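Local coordinates for protein DNA photolyase (Agrobacterium tumefaciens, PDB 4U63) that probably repairs cyclobutane pyrimidine dimers in DNA using light, as a class III photolyase that binds FAD and a methenyltetrahydrofolate antenna, at residues Val368-Trp380 and Ile477-Ala490. Numbering follows the deposited sequence. Where two conformers were deposited one is given.
Sequences VASFLIKHLLIDW and IVDHGKARERALAA
His-375 and Ala-483 bring their CA atoms to 5.0 Å where helices 368-375 and 480-490 pass, their axes 9.5 Å apart and inclined at 67°. This helix pair belongs to the helical FAD-binding domain of the photolyase fold: the contact packs the chain's last helix, 480-495, against the C-terminal end of helix 362-375, whose Ala-369 touches the flavin. Alanines line the approach, consistent with its closeness: Ala-487 CB lies 3.5 Å from Lys-374 O. Leu-377, where the chain turns out of helical geometry with positive phi, splays its two methyls over the later helix, CD1 against Ala-487 and CD2 against Ala-490 CB. Before the later helix begins, Ile-477 CD1 meets Leu-376 CD2 at 3.7 Å, the side chains crossing at about a right angle, and also reaches the edge of the Phe-371 ring. His-375 NE2 and His-480 ND1 share a hydrogen bond of 3.1 Å in which each ring offers its edge, the planes 31° apart. Arg-486, its chain bent at chi3 (63°), donates from NH2 to His-375 O (2.8 Å) almost within its guanidinium plane, while its NE donates to a water that also lies within hydrogen-bonding distance, 2.8 Å, of Lys-374 O and of Ala-483 O.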
ATOM      1  N   VAL A 368      16.433  -1.163  -4.024  1.00 17.92           N
ATOM      2  CA  VAL A 368      16.387  -2.632  -3.970  1.00 19.43           C
ATOM      3  C   VAL A 368      15.727  -3.225  -5.216  1.00 18.82           C
ATOM      4  O   VAL A 368      16.118  -4.296  -5.683  1.00 20.20           O
ATOM      5  CB  VAL A 368      15.724  -3.194  -2.683  1.00 19.33           C
ATOM      6  CG1 VAL A 368      16.408  -2.651  -1.437  1.00 19.64           C
ATOM      7  CG2 VAL A 368      14.223  -2.961  -2.648  1.00 19.35           C
ATOM      8  N   ALA A 369      14.735  -2.518  -5.743  1.00 19.63           N
ATOM      9  CA  ALA A 369      14.039  -2.948  -6.956  1.00 20.53           C
ATOM     10  C   ALA A 369      15.002  -2.914  -8.136  1.00 19.75           C
ATOM     11  O   ALA A 369      15.097  -3.868  -8.894  1.00 19.50           O
ATOM     12  CB  ALA A 369      12.819  -2.070  -7.211  1.00 21.22           C
ATOM     13  N   SER A 370      15.731  -1.815  -8.277  1.00 19.90           N
ATOM     14  CA  SER A 370      16.729  -1.703  -9.322  1.00 22.16           C
ATOM     15  C   SER A 370      17.826  -2.766  -9.173  1.00 21.94           C
ATOM     16  O   SER A 370      18.274  -3.352 -10.165  1.00 20.93           O
ATOM     17  CB  SER A 370      17.337  -0.298  -9.342  1.00 24.59           C
ATOM     18  OG  SER A 370      18.209  -0.165 -10.449  1.00 25.81           O
ATOM     19  N   PHE A 371      18.254  -3.035  -7.941  1.00 21.53           N
ATOM     20  CA  PHE A 371      19.262  -4.062  -7.736  1.00 22.53           C
ATOM     21  C   PHE A 371      18.795  -5.436  -8.249  1.00 20.55           C
ATOM     22  O   PHE A 371      19.558  -6.155  -8.906  1.00 20.94           O
ATOM     23  CB  PHE A 371      19.656  -4.168  -6.277  1.00 21.21           C
ATOM     24  CG  PHE A 371      20.873  -5.014  -6.059  1.00 23.03           C
ATOM     25  CD1 PHE A 371      22.139  -4.468  -6.199  1.00 21.62           C
ATOM     26  CD2 PHE A 371      20.760  -6.364  -5.743  1.00 23.82           C
ATOM     27  CE1 PHE A 371      23.269  -5.233  -6.017  1.00 23.52           C
ATOM     28  CE2 PHE A 371      21.895  -7.142  -5.553  1.00 23.34           C
ATOM     29  CZ  PHE A 371      23.152  -6.577  -5.690  1.00 23.04           C
ATOM     30  N   LEU A 372      17.546  -5.787  -7.958  1.00 19.60           N
ATOM     31  CA  LEU A 372      16.990  -7.062  -8.413  1.00 20.04           C
ATOM     32  C   LEU A 372      16.923  -7.164  -9.937  1.00 20.04           C
ATOM     33  O   LEU A 372      17.380  -8.142 -10.526  1.00 20.18           O
ATOM     34  CB  LEU A 372      15.585  -7.254  -7.833  1.00 19.95           C
ATOM     35  CG  LEU A 372      14.902  -8.579  -8.157  1.00 20.96           C
ATOM     36  CD1 LEU A 372      15.677  -9.733  -7.530  1.00 23.19           C
ATOM     37  CD2 LEU A 372      13.464  -8.573  -7.685  1.00 20.54           C
ATOM     38  N   ILE A 373      16.367  -6.128 -10.558  1.00 19.81           N
ATOM     39  CA  ILE A 373      16.086  -6.112 -12.004  1.00 20.63           C
ATOM     40  C   ILE A 373      17.361  -5.977 -12.830  1.00 21.60           C
ATOM     41  O   ILE A 373      17.532  -6.663 -13.849  1.00 23.69           O
ATOM     42  CB  ILE A 373      15.125  -4.940 -12.340  1.00 21.52           C
ATOM     43  CG1 ILE A 373      13.766  -5.172 -11.664  1.00 23.80           C
ATOM     44  CG2 ILE A 373      14.945  -4.764 -13.852  1.00 22.97           C
ATOM     45  CD1 ILE A 373      12.935  -3.922 -11.512  1.00 24.54           C
ATOM     46  N   LYS A 374      18.253  -5.089 -12.403  1.00 21.99           N
ATOM     47  CA  LYS A 374      19.438  -4.757 -13.200  1.00 23.73           C
ATOM     48  C   LYS A 374      20.687  -5.480 -12.750  1.00 24.16           C
ATOM     49  O   LYS A 374      21.327  -6.129 -13.551  1.00 26.49           O
ATOM     50  CB  LYS A 374      19.628  -3.252 -13.227  1.00 24.85           C
ATOM     51  CG  LYS A 374      18.391  -2.593 -13.813  1.00 30.65           C
ATOM     52  CD  LYS A 374      18.543  -1.123 -13.999  1.00 31.31           C
ATOM     53  CE  LYS A 374      17.298  -0.554 -14.649  1.00 28.76           C
ATOM     54  NZ  LYS A 374      17.450   0.896 -14.851  1.00 28.42           N
ATOM     55  N   HIS A 375      21.031  -5.390 -11.475  1.00 23.41           N
ATOM     56  CA  HIS A 375      22.225  -6.095 -10.986  1.00 24.72           C
ATOM     57  C   HIS A 375      22.087  -7.606 -10.982  1.00 23.64           C
ATOM     58  O   HIS A 375      23.046  -8.293 -11.321  1.00 26.92           O
ATOM     59  CB  HIS A 375      22.635  -5.595  -9.607  1.00 23.86           C
ATOM     60  CG  HIS A 375      23.313  -4.273  -9.648  1.00 23.94           C
ATOM     61  ND1 HIS A 375      22.625  -3.099  -9.851  1.00 26.59           N
ATOM     62  CD2 HIS A 375      24.617  -3.934  -9.539  1.00 22.68           C
ATOM     63  CE1 HIS A 375      23.472  -2.091  -9.853  1.00 27.50           C
ATOM     64  NE2 HIS A 375      24.685  -2.570  -9.668  1.00 28.10           N
ATOM     65  N   LEU A 376      20.913  -8.127 -10.614  1.00 23.60           N
ATOM     66  CA  LEU A 376      20.701  -9.589 -10.624  1.00 25.75           C
ATOM     67  C   LEU A 376      19.975 -10.094 -11.882  1.00 24.34           C
ATOM     68  O   LEU A 376      19.912 -11.293 -12.115  1.00 24.76           O
ATOM     69  CB  LEU A 376      19.961 -10.037  -9.361  1.00 24.23           C
ATOM     70  CG  LEU A 376      20.570  -9.547  -8.047  1.00 25.45           C
ATOM     71  CD1 LEU A 376      19.771 -10.064  -6.859  1.00 24.24           C
ATOM     72  CD2 LEU A 376      22.031  -9.970  -7.931  1.00 27.74           C
ATOM     73  N   LEU A 377      19.438  -9.177 -12.685  1.00 24.81           N
ATOM     74  CA  LEU A 377      18.721  -9.527 -13.911  1.00 24.50           C
ATOM     75  C   LEU A 377      17.578 -10.507 -13.652  1.00 23.49           C
ATOM     76  O   LEU A 377      17.373 -11.459 -14.419  1.00 27.13           O
ATOM     77  CB  LEU A 377      19.708 -10.068 -14.955  1.00 27.84           C
ATOM     78  CG  LEU A 377      19.426  -9.653 -16.392  1.00 31.65           C
ATOM     79  CD1 LEU A 377      19.595  -8.148 -16.530  1.00 24.56           C
ATOM     80  CD2 LEU A 377      20.337 -10.388 -17.358  1.00 35.16           C
ATOM     81  N   ILE A 378      16.837 -10.267 -12.570  0.50 23.61           N
ATOM     82  CA  ILE A 378      15.729 -11.130 -12.175  0.50 25.68           C
ATOM     83  C   ILE A 378      14.416 -10.443 -12.495  0.50 25.57           C
ATOM     84  O   ILE A 378      14.268  -9.237 -12.279  0.50 27.33           O
ATOM     85  CB  ILE A 378      15.801 -11.477 -10.681  0.50 27.08           C
ATOM     86  CG1 ILE A 378      16.945 -12.460 -10.438  0.50 31.43           C
ATOM     87  CG2 ILE A 378      14.494 -12.082 -10.197  0.50 25.67           C
ATOM     88  CD1 ILE A 378      17.229 -12.700  -8.977  0.50 36.56           C
ATOM     89  N   ASP A 379      13.474 -11.227 -13.019  1.00 25.62           N
ATOM     90  CA  ASP A 379      12.141 -10.753 -13.410  1.00 25.58           C
ATOM     91  C   ASP A 379      11.497  -9.880 -12.327  1.00 24.20           C
ATOM     92  O   ASP A 379      11.336 -10.311 -11.186  1.00 24.58           O
ATOM     93  CB  ASP A 379      11.263 -11.984 -13.697  1.00 28.55           C
ATOM     94  CG  ASP A 379       9.930 -11.646 -14.334  1.00 28.54           C
ATOM     95  OD1 ASP A 379       9.469 -10.492 -14.272  1.00 27.46           O
ATOM     96  OD2 ASP A 379       9.329 -12.573 -14.908  1.00 32.95           O
ATOM     97  N   TRP A 380      11.145  -8.652 -12.692  1.00 22.25           N
ATOM     98  CA  TRP A 380      10.525  -7.711 -11.744  1.00 21.20           C
ATOM     99  C   TRP A 380       9.264  -8.264 -11.066  1.00 18.11           C
ATOM    100  O   TRP A 380       8.953  -7.900  -9.935  1.00 19.91           O
ATOM    101  CB  TRP A 380      10.218  -6.367 -12.413  1.00 22.49           C
ATOM    102  CG  TRP A 380       9.261  -6.400 -13.566  1.00 23.61           C
ATOM    103  CD1 TRP A 380       9.581  -6.472 -14.888  1.00 25.68           C
ATOM    104  CD2 TRP A 380       7.830  -6.317 -13.506  1.00 22.88           C
ATOM    105  NE1 TRP A 380       8.449  -6.457 -15.654  1.00 24.65           N
ATOM    106  CE2 TRP A 380       7.357  -6.369 -14.837  1.00 22.91           C
ATOM    107  CE3 TRP A 380       6.903  -6.223 -12.461  1.00 22.14           C
ATOM    108  CZ2 TRP A 380       5.999  -6.315 -15.154  1.00 21.91           C
ATOM    109  CZ3 TRP A 380       5.545  -6.169 -12.779  1.00 24.18           C
ATOM    110  CH2 TRP A 380       5.110  -6.215 -14.117  1.00 23.61           C
ATOM    111  N   ILE A 477      27.470 -10.205  -3.852  0.80 27.79           N
ATOM    112  CA  ILE A 477      27.058 -11.391  -4.618  0.80 28.19           C
ATOM    113  C   ILE A 477      27.271 -11.212  -6.123  0.80 28.66           C
ATOM    114  O   ILE A 477      27.295 -12.199  -6.869  0.80 28.18           O
ATOM    115  CB  ILE A 477      25.613 -11.844  -4.286  0.80 28.04           C
ATOM    116  CG1 ILE A 477      24.568 -10.788  -4.663  0.80 28.85           C
ATOM    117  CG2 ILE A 477      25.517 -12.198  -2.806  0.80 28.16           C
ATOM    118  CD1 ILE A 477      23.144 -11.309  -4.617  0.80 36.07           C
ATOM    119  N   VAL A 478      27.426  -9.960  -6.561  1.00 29.07           N
ATOM    120  CA  VAL A 478      27.829  -9.666  -7.940  1.00 29.80           C
ATOM    121  C   VAL A 478      28.754  -8.430  -7.913  1.00 27.06           C
ATOM    122  O   VAL A 478      28.618  -7.564  -7.040  1.00 27.12           O
ATOM    123  CB  VAL A 478      26.594  -9.445  -8.854  1.00 33.08           C
ATOM    124  CG1 VAL A 478      25.867  -8.150  -8.495  1.00 29.86           C
ATOM    125  CG2 VAL A 478      26.997  -9.476 -10.324  1.00 36.80           C
ATOM    126  N   ASP A 479      29.696  -8.370  -8.855  1.00 26.91           N
ATOM    127  CA  ASP A 479      30.549  -7.199  -9.043  1.00 28.17           C
ATOM    128  C   ASP A 479      29.740  -6.151  -9.801  1.00 28.75           C
ATOM    129  O   ASP A 479      29.075  -6.484 -10.778  1.00 28.04           O
ATOM    130  CB  ASP A 479      31.804  -7.576  -9.836  1.00 30.85           C
ATOM    131  CG  ASP A 479      32.631  -6.367 -10.250  1.00 32.27           C
ATOM    132  OD1 ASP A 479      33.322  -5.783  -9.393  1.00 35.92           O
ATOM    133  OD2 ASP A 479      32.603  -6.011 -11.441  1.00 33.79           O
ATOM    134  N   HIS A 480      29.794  -4.896  -9.351  1.00 28.26           N
ATOM    135  CA  HIS A 480      29.011  -3.819  -9.982  1.00 28.35           C
ATOM    136  C   HIS A 480      29.285  -3.698 -11.478  1.00 25.84           C
ATOM    137  O   HIS A 480      28.347  -3.673 -12.277  1.00 28.47           O
ATOM    138  CB  HIS A 480      29.269  -2.463  -9.314  1.00 30.91           C
ATOM    139  CG  HIS A 480      28.699  -1.308 -10.081  1.00 29.55           C
ATOM    140  ND1 HIS A 480      27.350  -1.065 -10.151  1.00 30.02           N
ATOM    141  CD2 HIS A 480      29.290  -0.344 -10.822  1.00 31.04           C
ATOM    142  CE1 HIS A 480      27.126   0.001 -10.896  1.00 30.41           C
ATOM    143  NE2 HIS A 480      28.290   0.458 -11.317  1.00 30.66           N
ATOM    144  N   GLY A 481      30.566  -3.611 -11.842  1.00 26.59           N
ATOM    145  CA  GLY A 481      30.972  -3.463 -13.240  1.00 29.18           C
ATOM    146  C   GLY A 481      30.472  -4.601 -14.115  1.00 29.56           C
ATOM    147  O   GLY A 481      29.872  -4.371 -15.157  1.00 30.33           O
ATOM    148  N   LYS A 482      30.702  -5.833 -13.675  1.00 30.29           N
ATOM    149  CA  LYS A 482      30.262  -7.015 -14.436  1.00 30.68           C
ATOM    150  C   LYS A 482      28.731  -7.072 -14.533  1.00 27.29           C
ATOM    151  O   LYS A 482      28.178  -7.435 -15.575  1.00 30.55           O
ATOM    152  CB  LYS A 482      30.784  -8.309 -13.795  1.00 34.53           C
ATOM    153  CG  LYS A 482      32.302  -8.384 -13.643  1.00 41.95           C
ATOM    154  CD  LYS A 482      32.985  -9.135 -14.769  1.00 53.72           C
ATOM    155  CE  LYS A 482      34.503  -9.094 -14.614  1.00 67.23           C
ATOM    156  NZ  LYS A 482      34.980  -9.650 -13.312  1.00 75.43           N
ATOM    157  N   ALA A 483      28.051  -6.719 -13.445  1.00 26.14           N
ATOM    158  CA  ALA A 483      26.582  -6.728 -13.419  1.00 27.16           C
ATOM    159  C   ALA A 483      26.037  -5.702 -14.397  1.00 27.66           C
ATOM    160  O   ALA A 483      25.103  -5.970 -15.146  1.00 28.92           O
ATOM    161  CB  ALA A 483      26.066  -6.442 -12.024  1.00 27.15           C
ATOM    162  N   ARG A 484      26.652  -4.529 -14.380  1.00 26.98           N
ATOM    163  CA  ARG A 484      26.306  -3.460 -15.299  1.00 28.29           C
ATOM    164  C   ARG A 484      26.480  -3.902 -16.767  1.00 28.61           C
ATOM    165  O   ARG A 484      25.569  -3.719 -17.578  1.00 30.88           O
ATOM    166  CB  ARG A 484      27.154  -2.226 -14.984  1.00 32.36           C
ATOM    167  CG  ARG A 484      26.758  -1.011 -15.775  1.00 34.93           C
ATOM    168  CD  ARG A 484      27.747   0.127 -15.626  1.00 36.96           C
ATOM    169  NE  ARG A 484      27.584   1.014 -16.766  1.00 38.73           N
ATOM    170  CZ  ARG A 484      26.642   1.949 -16.891  1.00 40.75           C
ATOM    171  NH1 ARG A 484      25.756   2.177 -15.920  1.00 40.28           N
ATOM    172  NH2 ARG A 484      26.598   2.677 -18.004  1.00 41.66           N
ATOM    173  N   GLU A 485      27.633  -4.488 -17.092  1.00 28.57           N
ATOM    174  CA  GLU A 485      27.893  -5.005 -18.453  1.00 31.46           C
ATOM    175  C   GLU A 485      26.862  -6.048 -18.872  1.00 32.45           C
ATOM    176  O   GLU A 485      26.382  -6.044 -20.003  1.00 32.04           O
ATOM    177  CB  GLU A 485      29.283  -5.640 -18.560  1.00 37.75           C
ATOM    178  CG  GLU A 485      30.447  -4.672 -18.525  1.00 44.28           C
ATOM    179  CD  GLU A 485      31.782  -5.383 -18.349  1.00 54.19           C
ATOM    180  OE1 GLU A 485      31.905  -6.561 -18.744  1.00 56.75           O
ATOM    181  OE2 GLU A 485      32.713  -4.766 -17.810  1.00 55.53           O
ATOM    182  N   ARG A 486      26.536  -6.949 -17.948  1.00 29.29           N
ATOM    183  CA  ARG A 486      25.557  -8.001 -18.207  1.00 30.46           C
ATOM    184  C   ARG A 486      24.166  -7.431 -18.492  1.00 29.43           C
ATOM    185  O   ARG A 486      23.494  -7.873 -19.412  1.00 29.09           O
ATOM    186  CB  ARG A 486      25.498  -8.958 -17.019  1.00 32.50           C
ATOM    187  CG  ARG A 486      24.624 -10.181 -17.232  1.00 34.31           C
ATOM    188  CD  ARG A 486      24.814 -11.171 -16.098  1.00 32.67           C
ATOM    189  NE  ARG A 486      24.403 -10.608 -14.810  1.00 32.26           N
ATOM    190  CZ  ARG A 486      24.539 -11.224 -13.634  1.00 34.29           C
ATOM    191  NH1 ARG A 486      25.079 -12.442 -13.559  1.00 38.24           N
ATOM    192  NH2 ARG A 486      24.131 -10.618 -12.521  1.00 32.81           N
ATOM    193  N   ALA A 487      23.743  -6.448 -17.700  1.00 26.48           N
ATOM    194  CA  ALA A 487      22.420  -5.848 -17.866  1.00 27.12           C
ATOM    195  C   ALA A 487      22.324  -5.091 -19.199  1.00 28.64           C
ATOM    196  O   ALA A 487      21.320  -5.185 -19.913  1.00 28.53           O
ATOM    197  CB  ALA A 487      22.113  -4.928 -16.700  1.00 26.55           C
ATOM    198  N   LEU A 488      23.372  -4.360 -19.541  1.00 28.56           N
ATOM    199  CA  LEU A 488      23.380  -3.610 -20.797  1.00 33.24           C
ATOM    200  C   LEU A 488      23.469  -4.548 -22.009  1.00 34.35           C
ATOM    201  O   LEU A 488      22.880  -4.262 -23.051  1.00 33.71           O
ATOM    202  CB  LEU A 488      24.494  -2.566 -20.797  1.00 35.39           C
ATOM    203  CG  LEU A 488      24.356  -1.488 -19.713  1.00 46.27           C
ATOM    204  CD1 LEU A 488      25.553  -0.556 -19.738  1.00 53.37           C
ATOM    205  CD2 LEU A 488      23.061  -0.700 -19.860  1.00 47.17           C
ATOM    206  N   ALA A 489      24.181  -5.666 -21.872  1.00 31.59           N
ATOM    207  CA  ALA A 489      24.183  -6.689 -22.932  1.00 32.53           C
ATOM    208  C   ALA A 489      22.784  -7.293 -23.100  1.00 34.02           C
ATOM    209  O   ALA A 489      22.352  -7.553 -24.218  1.00 34.79           O
ATOM    210  CB  ALA A 489      25.201  -7.780 -22.640  1.00 33.01           C
ATOM    211  N   ALA A 490      22.074  -7.510 -21.992  1.00 31.28           N
ATOM    212  CA  ALA A 490      20.703  -8.040 -22.056  1.00 30.50           C
ATOM    213  C   ALA A 490      19.763  -7.039 -22.715  1.00 30.12           C
ATOM    214  O   ALA A 490      18.872  -7.427 -23.466  1.00 32.18           O
ATOM    215  CB  ALA A 490      20.200  -8.419 -20.672  1.00 30.74           C
TER
HETATM  216  O   HOH W   1      23.216  -7.986 -14.545  1.00 27.02           O